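Side-chain contacts in hypothetical protein UNP Q5LQD5_SILPO (Silicibacter pomeroyi, PDB 2IMH), which is of unknown function but belongs to the DUF1028 family, whose paired antiparallel sheets flanked by helices recall the N-terminal nucleophile hydrolase fold: residues 167-172 and 177-182; 19-24 and 31-36; 59-64 and 68-73; 55-60 and 84-89. One frame throughout, in Å; residues are numbered along the deposited sequence. Where two conformers were deposited one is given.

Interaction 1 of 4, residues 167-172 and 177-182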
loop_
_atom_site.group_PDB
_atom_site.type_symbol
_atom_site.label_atom_id
_atom_site.label_comp_id
_atom_site.label_asym_id
_atom_site.label_seq_id
_atom_site.Cartn_x
_atom_site.Cartn_y
_atom_site.Cartn_z
ATOM N N ALA A 167 -6.691 -1.207 -3.951
ATOM C CA ALA A 167 -5.978 0.047 -4.134
ATOM C C ALA A 167 -4.474 -0.142 -4.178
ATOM O O ALA A 167 -3.938 -1.157 -3.701
ATOM C CB ALA A 167 -6.325 1.017 -3.028
HETATM N N MSE A 168 -3.811 0.883 -4.704
HETATM C CA MSE A 168 -2.357 0.949 -4.708
HETATM C C MSE A 168 -1.950 2.381 -4.422
HETATM O O MSE A 168 -2.678 3.324 -4.758
HETATM C CB MSE A 168 -1.783 0.517 -6.063
HETATM C CG MSE A 168 -0.275 0.272 -6.059
HETATM SE SE MSE A 168 0.322 -0.775 -7.608
HETATM C CE MSE A 168 -0.691 -2.375 -7.177
ATOM N N LEU A 169 -0.792 2.530 -3.790
ATOM C CA LEU A 169 -0.254 3.844 -3.507
ATOM C C LEU A 169 1.247 3.736 -3.706
ATOM O O LEU A 169 1.889 2.900 -3.052
ATOM C CB LEU A 169 -0.573 4.251 -2.066
ATOM C CG LEU A 169 0.050 5.577 -1.615
ATOM C CD1 LEU A 169 -0.585 6.714 -2.427
ATOM C CD2 LEU A 169 -0.100 5.825 -0.104
ATOM N N VAL A 170 1.802 4.568 -4.584
ATOM C CA VAL A 170 3.250 4.555 -4.824
ATOM C C VAL A 170 3.786 5.974 -4.857
ATOM O O VAL A 170 3.214 6.850 -5.517
ATOM C CB VAL A 170 3.631 3.806 -6.124
ATOM C CG1 VAL A 170 5.166 3.914 -6.401
ATOM C CG2 VAL A 170 3.185 2.327 -6.045
ATOM N N LEU A 171 4.893 6.182 -4.146
ATOM C CA LEU A 171 5.491 7.512 -3.978
ATOM C C LEU A 171 6.956 7.497 -4.374
ATOM O O LEU A 171 7.671 6.547 -4.093
ATOM C CB LEU A 171 5.396 7.957 -2.513
ATOM C CG LEU A 171 4.022 7.879 -1.825
ATOM C CD1 LEU A 171 4.149 8.333 -0.373
ATOM C CD2 LEU A 171 3.007 8.739 -2.587
ATOM N N HIS A 172 7.404 8.577 -4.999
ATOM C CA HIS A 172 8.802 8.735 -5.375
ATOM C C HIS A 172 9.050 10.235 -5.523
ATOM O O HIS A 172 8.176 10.943 -6.014
ATOM C CB HIS A 172 9.061 8.068 -6.709
ATOM C CG HIS A 172 10.494 8.127 -7.128
ATOM N ND1 HIS A 172 11.027 9.206 -7.804
ATOM C CD2 HIS A 172 11.520 7.268 -6.916
ATOM C CE1 HIS A 172 12.317 8.998 -8.010
ATOM N NE2 HIS A 172 12.639 7.825 -7.490
ATOM N N PRO A 177 2.310 11.626 -6.630
ATOM C CA PRO A 177 1.849 10.362 -6.040
ATOM C C PRO A 177 1.020 9.561 -7.029
ATOM O O PRO A 177 0.246 10.131 -7.797
ATOM C CB PRO A 177 0.966 10.828 -4.875
ATOM C CG PRO A 177 1.531 12.158 -4.494
ATOM C CD PRO A 177 1.847 12.790 -5.854
ATOM N N VAL A 178 1.208 8.249 -7.043
ATOM C CA VAL A 178 0.360 7.390 -7.857
ATOM C C VAL A 178 -0.581 6.762 -6.852
ATOM O O VAL A 178 -0.181 5.897 -6.066
ATOM C CB VAL A 178 1.166 6.332 -8.635
ATOM C CG1 VAL A 178 0.243 5.330 -9.269
ATOM C CG2 VAL A 178 2.041 7.012 -9.712
ATOM N N THR A 179 -1.800 7.285 -6.814
ATOM C CA THR A 179 -2.817 6.794 -5.893
ATOM C C THR A 179 -3.977 6.290 -6.762
ATOM O O THR A 179 -4.608 7.070 -7.476
ATOM C CB THR A 179 -3.291 7.875 -4.883
ATOM O OG1 THR A 179 -4.533 7.451 -4.320
ATOM C CG2 THR A 179 -3.529 9.239 -5.566
ATOM N N LEU A 180 -4.216 4.980 -6.709
ATOM C CA LEU A 180 -5.179 4.323 -7.595
ATOM C C LEU A 180 -6.145 3.538 -6.739
ATOM O O LEU A 180 -5.733 2.611 -6.013
ATOM C CB LEU A 180 -4.470 3.375 -8.569
ATOM C CG LEU A 180 -3.365 4.041 -9.403
ATOM C CD1 LEU A 180 -2.615 3.019 -10.258
ATOM C CD2 LEU A 180 -3.897 5.209 -10.226
ATOM N N ARG A 181 -7.419 3.911 -6.820
ATOM C CA ARG A 181 -8.439 3.302 -5.971
ATOM C C ARG A 181 -9.616 2.775 -6.758
ATOM O O ARG A 181 -10.178 3.479 -7.605
ATOM C CB ARG A 181 -8.906 4.291 -4.902
ATOM C CG ARG A 181 -7.897 4.385 -3.749
ATOM C CD ARG A 181 -8.221 5.470 -2.774
ATOM N NE ARG A 181 -9.597 5.433 -2.286
ATOM C CZ ARG A 181 -10.057 6.300 -1.386
ATOM N NH1 ARG A 181 -9.233 7.216 -0.882
ATOM N NH2 ARG A 181 -11.318 6.252 -0.988
ATOM N N ILE A 182 -9.941 1.513 -6.500
ATOM C CA ILE A 182 -11.230 0.936 -6.867
ATOM C C ILE A 182 -11.985 0.764 -5.559
ATOM O O ILE A 182 -11.701 -0.157 -4.788
ATOM C CB ILE A 182 -11.061 -0.441 -7.571
ATOM C CG1 ILE A 182 -10.104 -0.345 -8.783
ATOM C CG2 ILE A 182 -12.424 -1.013 -7.980
ATOM C CD1 ILE A 182 -10.563 0.596 -9.893
HETATM O O HOH W 1 -4.403 5.048 -3.151
#
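The antiparallel beta hairpin of strands 165-172 and 175-182 pairs Met168 with Leu180 and Val170 with Val178 through two hydrogen bonds each. Val170 N to Val178 O is 2.8 Å, and Leu180 N to Met168 O is 3.0 Å. The non-hydrogen-bonded pairs stand closer, Leu169 CA to Thr179 CA 4.6 Å. Leu169 CA also approaches Val178 O at 3.3 Å in a CA-H...O contact. On the face of Ala167, Leu169, Thr179 and Arg181, Leu169 carries CG anti to its own nitrogen (chi1 175°), which brings CD1 across to Thr179 CB at 3.8 Å. Thr179 OG1 binds a water 2.7 Å away, and the same water donates to Met168 O, a second grip on that carbonyl. Ala167 CB lies against Arg181 CG at 3.8 Å, while the guanidinium turns away to a salt bridge with Asp183. Near the turn, Leu171 CD2 meets Pro177 CB at 3.7 Å. The opposite face, with Met168 (a selenomethionine), Val170 and Leu180, packs under helices 142-155 and 189-200. A mixed face, with Thr179 and Arg181 on the outermost strand, and an aliphatic one under helices suit the edge hairpin of a layered alpha/beta fold.

Interaction 2 of 4, residues 19-24 and 31-36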
loop_
_atom_site.group_PDB
_atom_site.type_symbol
_atom_site.label_atom_id
_atom_site.label_comp_id
_atom_site.label_asym_id
_atom_site.label_seq_id
_atom_site.Cartn_x
_atom_site.Cartn_y
_atom_site.Cartn_z
ATOM N N GLY A 19 2.495 0.547 -1.580
ATOM C CA GLY A 19 1.685 -0.486 -0.942
ATOM C C GLY A 19 0.485 -0.793 -1.813
ATOM O O GLY A 19 0.156 -0.024 -2.734
ATOM N N ALA A 20 -0.164 -1.908 -1.516
ATOM C CA ALA A 20 -1.373 -2.296 -2.228
ATOM C C ALA A 20 -2.236 -3.104 -1.295
ATOM O O ALA A 20 -1.723 -3.753 -0.384
ATOM C CB ALA A 20 -1.033 -3.080 -3.452
ATOM N N ALA A 21 -3.548 -3.077 -1.514
ATOM C CA ALA A 21 -4.448 -3.770 -0.581
ATOM C C ALA A 21 -5.739 -4.132 -1.271
ATOM O O ALA A 21 -6.103 -3.541 -2.295
ATOM C CB ALA A 21 -4.752 -2.872 0.616
ATOM N N ALA A 22 -6.448 -5.091 -0.696
ATOM C CA ALA A 22 -7.772 -5.445 -1.185
ATOM C C ALA A 22 -8.566 -5.971 -0.001
ATOM O O ALA A 22 -7.983 -6.543 0.927
ATOM C CB ALA A 22 -7.683 -6.481 -2.308
ATOM N N THR A 23 -9.875 -5.703 -0.001
ATOM C CA THR A 23 -10.763 -6.250 1.021
ATOM C C THR A 23 -12.075 -6.722 0.440
ATOM O O THR A 23 -12.428 -6.396 -0.700
ATOM C CB THR A 23 -11.178 -5.218 2.097
ATOM O OG1 THR A 23 -12.004 -4.207 1.503
ATOM C CG2 THR A 23 -9.972 -4.595 2.820
ATOM N N GLY A 24 -12.819 -7.476 1.249
ATOM C CA GLY A 24 -14.190 -7.795 0.886
ATOM C C GLY A 24 -15.189 -6.714 1.293
ATOM O O GLY A 24 -16.377 -7.013 1.481
ATOM N N TRP A 31 -9.202 3.551 3.708
ATOM C CA TRP A 31 -9.066 3.076 5.084
ATOM C C TRP A 31 -7.622 2.778 5.426
ATOM O O TRP A 31 -7.127 3.161 6.497
ATOM C CB TRP A 31 -9.914 1.823 5.322
ATOM C CG TRP A 31 -11.394 2.127 5.471
ATOM C CD1 TRP A 31 -12.391 1.827 4.583
ATOM C CD2 TRP A 31 -12.024 2.779 6.579
ATOM N NE1 TRP A 31 -13.617 2.265 5.076
ATOM C CE2 TRP A 31 -13.411 2.854 6.294
ATOM C CE3 TRP A 31 -11.553 3.298 7.798
ATOM C CZ2 TRP A 31 -14.340 3.443 7.181
ATOM C CZ3 TRP A 31 -12.475 3.896 8.678
ATOM C CH2 TRP A 31 -13.851 3.962 8.363
ATOM N N VAL A 32 -6.944 2.088 4.511
ATOM C CA VAL A 32 -5.771 1.300 4.891
ATOM C C VAL A 32 -4.423 1.931 4.565
ATOM O O VAL A 32 -3.509 1.914 5.406
ATOM C CB VAL A 32 -5.824 -0.100 4.259
ATOM C CG1 VAL A 32 -4.534 -0.845 4.533
ATOM C CG2 VAL A 32 -7.011 -0.881 4.822
ATOM N N LEU A 33 -4.299 2.498 3.365
ATOM C CA LEU A 33 -2.961 2.788 2.856
ATOM C C LEU A 33 -2.588 4.242 3.023
ATOM O O LEU A 33 -3.318 5.111 2.570
ATOM C CB LEU A 33 -2.849 2.400 1.379
ATOM C CG LEU A 33 -2.897 0.911 1.013
ATOM C CD1 LEU A 33 -2.969 0.778 -0.524
ATOM C CD2 LEU A 33 -1.696 0.121 1.585
ATOM N N ARG A 34 -1.440 4.478 3.669
ATOM C CA ARG A 34 -0.858 5.821 3.816
ATOM C C ARG A 34 0.654 5.773 3.627
ATOM O O ARG A 34 1.275 4.731 3.821
ATOM C CB ARG A 34 -1.181 6.417 5.186
ATOM C CG ARG A 34 -2.635 6.749 5.389
ATOM C CD ARG A 34 -2.966 6.950 6.854
ATOM N NE ARG A 34 -4.418 6.999 6.971
ATOM C CZ ARG A 34 -5.205 5.927 7.041
ATOM N NH1 ARG A 34 -4.682 4.693 7.096
ATOM N NH2 ARG A 34 -6.529 6.106 7.108
ATOM N N GLY A 35 1.244 6.918 3.293
ATOM C CA GLY A 35 2.672 6.971 3.065
ATOM C C GLY A 35 3.197 8.381 2.951
ATOM O O GLY A 35 2.439 9.320 2.702
ATOM N N ASP A 36 4.495 8.526 3.183
ATOM C CA ASP A 36 5.146 9.830 3.058
ATOM C C ASP A 36 6.625 9.591 2.813
ATOM O O ASP A 36 7.269 8.796 3.517
ATOM C CB ASP A 36 4.937 10.661 4.332
ATOM C CG ASP A 36 5.265 12.136 4.139
ATOM O OD1 ASP A 36 6.248 12.466 3.435
ATOM O OD2 ASP A 36 4.527 12.977 4.716
#
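Leu33 drives one methyl into the backbone of the strand opposite: CD1 lies 3.9 Å from Ala20 CA and equally near Gly19 O, and it also touches Ala21 CB at 4.2 Å. Its CG stands anti to the carbonyl carbon (chi1 -68°), and the second methyl, CD2, comes to 4.0 Å from Ala20 N. Gly19 suits this spot, since a beta carbon there would press on CD2. No hydrogen bond crosses the contact. It is face-to-face packing of two antiparallel sheets: strand 16-23 belongs to the six-stranded one and strand 33-36 forms an edge of the four-stranded one, with short segment axes 7.8 Å apart at closest and running antiparallel. A glycine in place of Leu33 would probably open a gap against Gly19 and Ala20 in this buried interface. Toward the helix end the fit is looser, Val32 CG1 meeting Ala21 CB at 4.4 Å. Beyond it, Trp31 is exposed and Arg34, partly exposed, extends over the other side of its sheet toward helix 51-62. There the guanidinium grips Trp31 O end-on, NH1 at 2.9 Å and NH2 at 3.1 Å, both donors coming from one face above the carbonyl plane.

Interaction 3 of 4, residues 59-64 and 68-73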
loop_
_atom_site.group_PDB
_atom_site.type_symbol
_atom_site.label_atom_id
_atom_site.label_comp_id
_atom_site.label_asym_id
_atom_site.label_seq_id
_atom_site.Cartn_x
_atom_site.Cartn_y
_atom_site.Cartn_z
ATOM N N GLN A 59 4.396 9.397 11.738
ATOM C CA GLN A 59 5.063 10.422 12.539
ATOM C C GLN A 59 6.166 9.836 13.417
ATOM O O GLN A 59 7.246 10.418 13.527
ATOM C CB GLN A 59 4.049 11.199 13.380
ATOM C CG GLN A 59 4.673 12.423 14.057
ATOM C CD GLN A 59 5.288 13.403 13.069
ATOM O OE1 GLN A 59 4.683 13.749 12.043
ATOM N NE2 GLN A 59 6.488 13.875 13.382
ATOM N N HIS A 60 5.919 8.673 14.024
ATOM C CA HIS A 60 6.968 8.056 14.837
ATOM C C HIS A 60 8.191 7.687 14.003
ATOM O O HIS A 60 9.315 7.814 14.474
ATOM C CB HIS A 60 6.452 6.853 15.613
ATOM C CG HIS A 60 5.522 7.222 16.726
ATOM N ND1 HIS A 60 5.970 7.567 17.984
ATOM C CD2 HIS A 60 4.174 7.336 16.763
ATOM C CE1 HIS A 60 4.933 7.854 18.754
ATOM N NE2 HIS A 60 3.831 7.719 18.038
ATOM N N LEU A 61 7.966 7.199 12.792
ATOM C CA LEU A 61 9.063 6.934 11.849
ATOM C C LEU A 61 9.835 8.210 11.479
ATOM O O LEU A 61 11.073 8.191 11.427
ATOM C CB LEU A 61 8.525 6.281 10.582
ATOM C CG LEU A 61 8.045 4.831 10.698
ATOM C CD1 LEU A 61 7.420 4.351 9.357
ATOM C CD2 LEU A 61 9.135 3.869 11.182
ATOM N N ARG A 62 9.109 9.296 11.196
ATOM C CA ARG A 62 9.756 10.565 10.839
ATOM C C ARG A 62 10.669 10.990 11.968
ATOM O O ARG A 62 11.720 11.548 11.728
ATOM C CB ARG A 62 8.754 11.699 10.656
ATOM C CG ARG A 62 7.853 11.578 9.476
ATOM C CD ARG A 62 7.000 12.822 9.296
ATOM N NE ARG A 62 6.036 12.535 8.238
ATOM C CZ ARG A 62 4.769 12.193 8.431
ATOM N NH1 ARG A 62 4.004 11.924 7.378
ATOM N NH2 ARG A 62 4.258 12.137 9.656
ATOM N N ASP A 63 10.223 10.745 13.195
ATOM C CA ASP A 63 10.933 11.190 14.384
ATOM C C ASP A 63 12.001 10.201 14.867
ATOM O O ASP A 63 12.555 10.359 15.954
ATOM C CB ASP A 63 9.929 11.526 15.489
ATOM C CG ASP A 63 9.115 12.788 15.180
ATOM O OD1 ASP A 63 9.592 13.665 14.409
ATOM O OD2 ASP A 63 8.001 12.910 15.723
ATOM N N GLY A 64 12.324 9.205 14.043
ATOM C CA GLY A 64 13.481 8.343 14.302
ATOM C C GLY A 64 13.253 7.070 15.094
ATOM O O GLY A 64 14.198 6.526 15.677
ATOM N N GLU A 68 9.414 -1.381 14.588
ATOM C CA GLU A 68 8.853 -2.169 15.696
ATOM C C GLU A 68 8.408 -1.273 16.855
ATOM O O GLU A 68 7.312 -1.443 17.408
ATOM C CB GLU A 68 9.866 -3.209 16.174
ATOM C CG GLU A 68 9.420 -3.986 17.387
ATOM C CD GLU A 68 10.509 -4.901 17.902
ATOM O OE1 GLU A 68 11.192 -5.559 17.073
ATOM O OE2 GLU A 68 10.690 -4.941 19.135
ATOM N N ASP A 69 9.264 -0.321 17.225
ATOM C CA ASP A 69 8.939 0.641 18.282
ATOM C C ASP A 69 7.820 1.611 17.915
ATOM O O ASP A 69 6.959 1.912 18.742
ATOM C CB ASP A 69 10.193 1.404 18.688
ATOM C CG ASP A 69 11.232 0.497 19.311
ATOM O OD1 ASP A 69 10.844 -0.496 19.987
ATOM O OD2 ASP A 69 12.426 0.765 19.119
ATOM N N ALA A 70 7.833 2.102 16.681
ATOM C CA ALA A 70 6.755 2.951 16.177
ATOM C C ALA A 70 5.392 2.237 16.295
ATOM O O ALA A 70 4.422 2.797 16.808
ATOM C CB ALA A 70 7.041 3.327 14.730
ATOM N N VAL A 71 5.327 0.996 15.826
ATOM C CA VAL A 71 4.088 0.230 15.891
ATOM C C VAL A 71 3.707 -0.012 17.358
ATOM O O VAL A 71 2.549 0.167 17.742
ATOM C CB VAL A 71 4.197 -1.094 15.099
ATOM C CG1 VAL A 71 2.985 -1.964 15.341
ATOM C CG2 VAL A 71 4.347 -0.789 13.594
ATOM N N ASN A 72 4.684 -0.398 18.177
ATOM C CA ASN A 72 4.391 -0.661 19.586
ATOM C C ASN A 72 3.916 0.591 20.334
ATOM O O ASN A 72 2.975 0.498 21.127
ATOM C CB ASN A 72 5.573 -1.364 20.279
ATOM C CG ASN A 72 5.780 -2.802 19.790
ATOM O OD1 ASN A 72 4.946 -3.365 19.074
ATOM N ND2 ASN A 72 6.908 -3.403 20.173
ATOM N N HIS A 73 4.529 1.750 20.072
ATOM C CA HIS A 73 4.138 3.035 20.687
ATOM C C HIS A 73 2.691 3.390 20.379
ATOM O O HIS A 73 1.937 3.860 21.238
ATOM C CB HIS A 73 4.991 4.196 20.151
ATOM C CG HIS A 73 6.447 4.119 20.496
ATOM N ND1 HIS A 73 7.421 4.711 19.719
ATOM C CD2 HIS A 73 7.095 3.530 21.529
ATOM C CE1 HIS A 73 8.606 4.491 20.260
ATOM N NE2 HIS A 73 8.436 3.778 21.359
#
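His60 and Ala70 bury the most surface where 51-62 and 67-76, a pair of consecutive helices joined by a short connection, pack together. Their beta carbons meet at 3.7 Å, the small side chain of Ala70 letting the backbones approach to 5.3 Å between His60 CA and Ala70 CA. With CG anti to the carbonyl carbon (chi1 -71°), the His60 imidazole reaches along the second helix to His73. There His73 CB sits over one face of the His60 ring, 4.2 Å from its centroid, in a CH-pi contact. In the His73 conformer given, one of two, the rings meet obliquely, their planes at 49°; His60 ND1 and His73 ND1 are 3.6 Å apart, with no hydrogen bond between them. Replacing His60 by an alanine would probably leave His73 CB without the ring face it packs on and open a gap between the helices. Leu61 CD2 touches Ala70 CB at 4.2 Å from the side nearer the sheet. A Schellman motif ends the first helix just beyond, with Gly64 at positive phi as C-prime residue and Ser65 N bonding to His60 O. On the outer side of that helix, Gln59 NE2 donates almost straight (173°) to Asp63 OD2 at 2.9 Å, approaching from above the carboxylate plane.

Interaction 4 of 4, residues 55-60 and 84-89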
loop_
_atom_site.group_PDB
_atom_site.type_symbol
_atom_site.label_atom_id
_atom_site.label_comp_id
_atom_site.label_asym_id
_atom_site.label_seq_id
_atom_site.Cartn_x
_atom_site.Cartn_y
_atom_site.Cartn_z
ATOM N N GLU A 55 -1.788 7.251 10.478
ATOM C CA GLU A 55 -1.104 8.542 10.412
ATOM C C GLU A 55 -0.014 8.642 11.482
ATOM O O GLU A 55 1.113 9.046 11.208
ATOM C CB GLU A 55 -2.117 9.682 10.606
ATOM C CG GLU A 55 -3.186 9.763 9.515
ATOM C CD GLU A 55 -4.201 10.897 9.729
ATOM O OE1 GLU A 55 -4.243 11.485 10.836
ATOM O OE2 GLU A 55 -4.960 11.196 8.773
ATOM N N GLU A 56 -0.361 8.299 12.722
ATOM C CA GLU A 56 0.569 8.454 13.829
ATOM C C GLU A 56 1.824 7.603 13.695
ATOM O O GLU A 56 2.928 8.061 14.025
ATOM C CB GLU A 56 -0.148 8.195 15.159
ATOM C CG GLU A 56 -1.153 9.297 15.415
ATOM C CD GLU A 56 -1.926 9.134 16.715
ATOM O OE1 GLU A 56 -1.501 8.322 17.566
ATOM O OE2 GLU A 56 -2.951 9.842 16.874
ATOM N N VAL A 57 1.685 6.377 13.206
ATOM C CA VAL A 57 2.879 5.520 13.046
ATOM C C VAL A 57 3.903 6.140 12.094
ATOM O O VAL A 57 5.110 5.999 12.315
ATOM C CB VAL A 57 2.504 4.063 12.656
ATOM C CG1 VAL A 57 2.179 3.936 11.182
ATOM C CG2 VAL A 57 3.588 3.084 13.062
ATOM N N LEU A 58 3.424 6.837 11.061
ATOM C CA LEU A 58 4.331 7.547 10.139
ATOM C C LEU A 58 5.090 8.677 10.865
ATOM O O LEU A 58 6.290 8.880 10.654
ATOM C CB LEU A 58 3.559 8.104 8.945
ATOM C CG LEU A 58 2.980 7.044 7.998
ATOM C CD1 LEU A 58 2.177 7.708 6.885
ATOM C CD2 LEU A 58 4.057 6.138 7.385
ATOM N N GLN A 59 4.396 9.397 11.738
ATOM C CA GLN A 59 5.063 10.422 12.539
ATOM C C GLN A 59 6.166 9.836 13.417
ATOM O O GLN A 59 7.246 10.418 13.527
ATOM C CB GLN A 59 4.049 11.199 13.380
ATOM C CG GLN A 59 4.673 12.423 14.057
ATOM C CD GLN A 59 5.288 13.403 13.069
ATOM O OE1 GLN A 59 4.683 13.749 12.043
ATOM N NE2 GLN A 59 6.488 13.875 13.382
ATOM N N HIS A 60 5.919 8.673 14.024
ATOM C CA HIS A 60 6.968 8.056 14.837
ATOM C C HIS A 60 8.191 7.687 14.003
ATOM O O HIS A 60 9.315 7.814 14.474
ATOM C CB HIS A 60 6.452 6.853 15.613
ATOM C CG HIS A 60 5.522 7.222 16.726
ATOM N ND1 HIS A 60 5.970 7.567 17.984
ATOM C CD2 HIS A 60 4.174 7.336 16.763
ATOM C CE1 HIS A 60 4.933 7.854 18.754
ATOM N NE2 HIS A 60 3.831 7.719 18.038
ATOM N N ARG A 84 -7.738 -4.362 16.110
ATOM C CA ARG A 84 -7.147 -3.772 14.897
ATOM C C ARG A 84 -5.754 -4.307 14.613
ATOM O O ARG A 84 -5.217 -5.114 15.384
ATOM C CB ARG A 84 -7.207 -2.231 14.905
ATOM C CG ARG A 84 -7.548 -1.587 16.265
ATOM C CD ARG A 84 -7.557 -0.065 16.192
ATOM N NE ARG A 84 -7.974 0.531 17.467
ATOM C CZ ARG A 84 -9.240 0.589 17.885
ATOM N NH1 ARG A 84 -10.229 0.110 17.127
ATOM N NH2 ARG A 84 -9.515 1.135 19.057
ATOM N N GLN A 85 -5.187 -3.871 13.489
ATOM C CA GLN A 85 -3.989 -4.475 12.945
ATOM C C GLN A 85 -3.219 -3.359 12.229
ATOM O O GLN A 85 -3.829 -2.524 11.569
ATOM C CB GLN A 85 -4.375 -5.570 11.949
ATOM C CG GLN A 85 -3.194 -6.269 11.298
ATOM C CD GLN A 85 -3.610 -7.447 10.434
ATOM O OE1 GLN A 85 -4.532 -7.352 9.624
ATOM N NE2 GLN A 85 -2.907 -8.569 10.595
ATOM N N LEU A 86 -1.903 -3.341 12.395
ATOM C CA LEU A 86 -1.080 -2.249 11.883
ATOM C C LEU A 86 0.248 -2.761 11.356
ATOM O O LEU A 86 0.891 -3.613 11.974
ATOM C CB LEU A 86 -0.811 -1.225 13.005
ATOM C CG LEU A 86 -0.001 0.025 12.607
ATOM C CD1 LEU A 86 -0.774 0.847 11.569
ATOM C CD2 LEU A 86 0.347 0.881 13.831
ATOM N N ALA A 87 0.658 -2.243 10.206
ATOM C CA ALA A 87 1.952 -2.599 9.650
ATOM C C ALA A 87 2.606 -1.307 9.203
ATOM O O ALA A 87 1.927 -0.368 8.759
ATOM C CB ALA A 87 1.791 -3.529 8.471
ATOM N N ALA A 88 3.915 -1.232 9.348
ATOM C CA ALA A 88 4.623 -0.004 8.988
ATOM C C ALA A 88 5.986 -0.362 8.471
ATOM O O ALA A 88 6.608 -1.307 8.961
ATOM C CB ALA A 88 4.769 0.917 10.196
HETATM N N MSE A 89 6.478 0.423 7.518
HETATM C CA MSE A 89 7.771 0.144 6.921
HETATM C C MSE A 89 8.517 1.459 6.765
HETATM O O MSE A 89 7.913 2.454 6.385
HETATM C CB MSE A 89 7.583 -0.510 5.533
HETATM C CG MSE A 89 8.884 -0.839 4.836
HETATM SE SE MSE A 89 8.649 -0.942 2.892
HETATM C CE MSE A 89 8.393 0.961 2.524
#
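Val57 carries the helical side of this contact, its CG2 meeting Ala88 CB at 3.8 Å and Leu86 CD2 at 4.0 Å. Helix 51-62 here packs on the outer face of the four-stranded sheet, a helix-on-sheet layer held by apolar side chains, with no hydrogen bond between the two segments. Val57 and Leu86 reach for each other tip to tip, whereas Ala88 offers a methyl that CG1 and CG2 of the valine both touch. The torsions explain the fit: Val57 has CG2 anti to its nitrogen, which leaves CG1 between nitrogen and carbonyl carbon (chi1 79°), and Leu86, with CG likewise anti to nitrogen (chi1 -178°), extends toward the helix. Further out, Ser42 of strand 40-45 touches Val57 and Leu58, so the helix spans two strands. Helix 67-76 covers another flank, Val71 lying on both Val57 and Ala88. Strand 85-90 is held by backbone bonds to both neighbours, Leu86 with Phe98 and Ala87 with Ala43. Ala87 points the other way, onto Ile116 and Ser118 of the second sheet. Within the helix, the turn that carries Val57 is closed by His60 N to Glu56 O, 3.1 Å.

How the interactions relate
Interactions 2 and 4 are buried and purely apolar across their segments, but 2 lies between the two sheets and 4 under the helices that cover the four-stranded one. Interaction 1 is the backbone-bonded edge of the other sheet, half buried, with water and charge on one face; Leu169 O to Gly19 N, 2.8 Å, probably continues its hydrogen bonding into interaction 2. Interaction 3, farthest from the centre of the chain, mixes imidazoles with an alanine and a leucine. It shares helix 51-62 with interaction 4, and Val57 CG2 also packs on Ala70. A salt bridge from Asp36 OD2 to Arg62 NH1, 2.9 Å, ties interaction 2 to interaction 3.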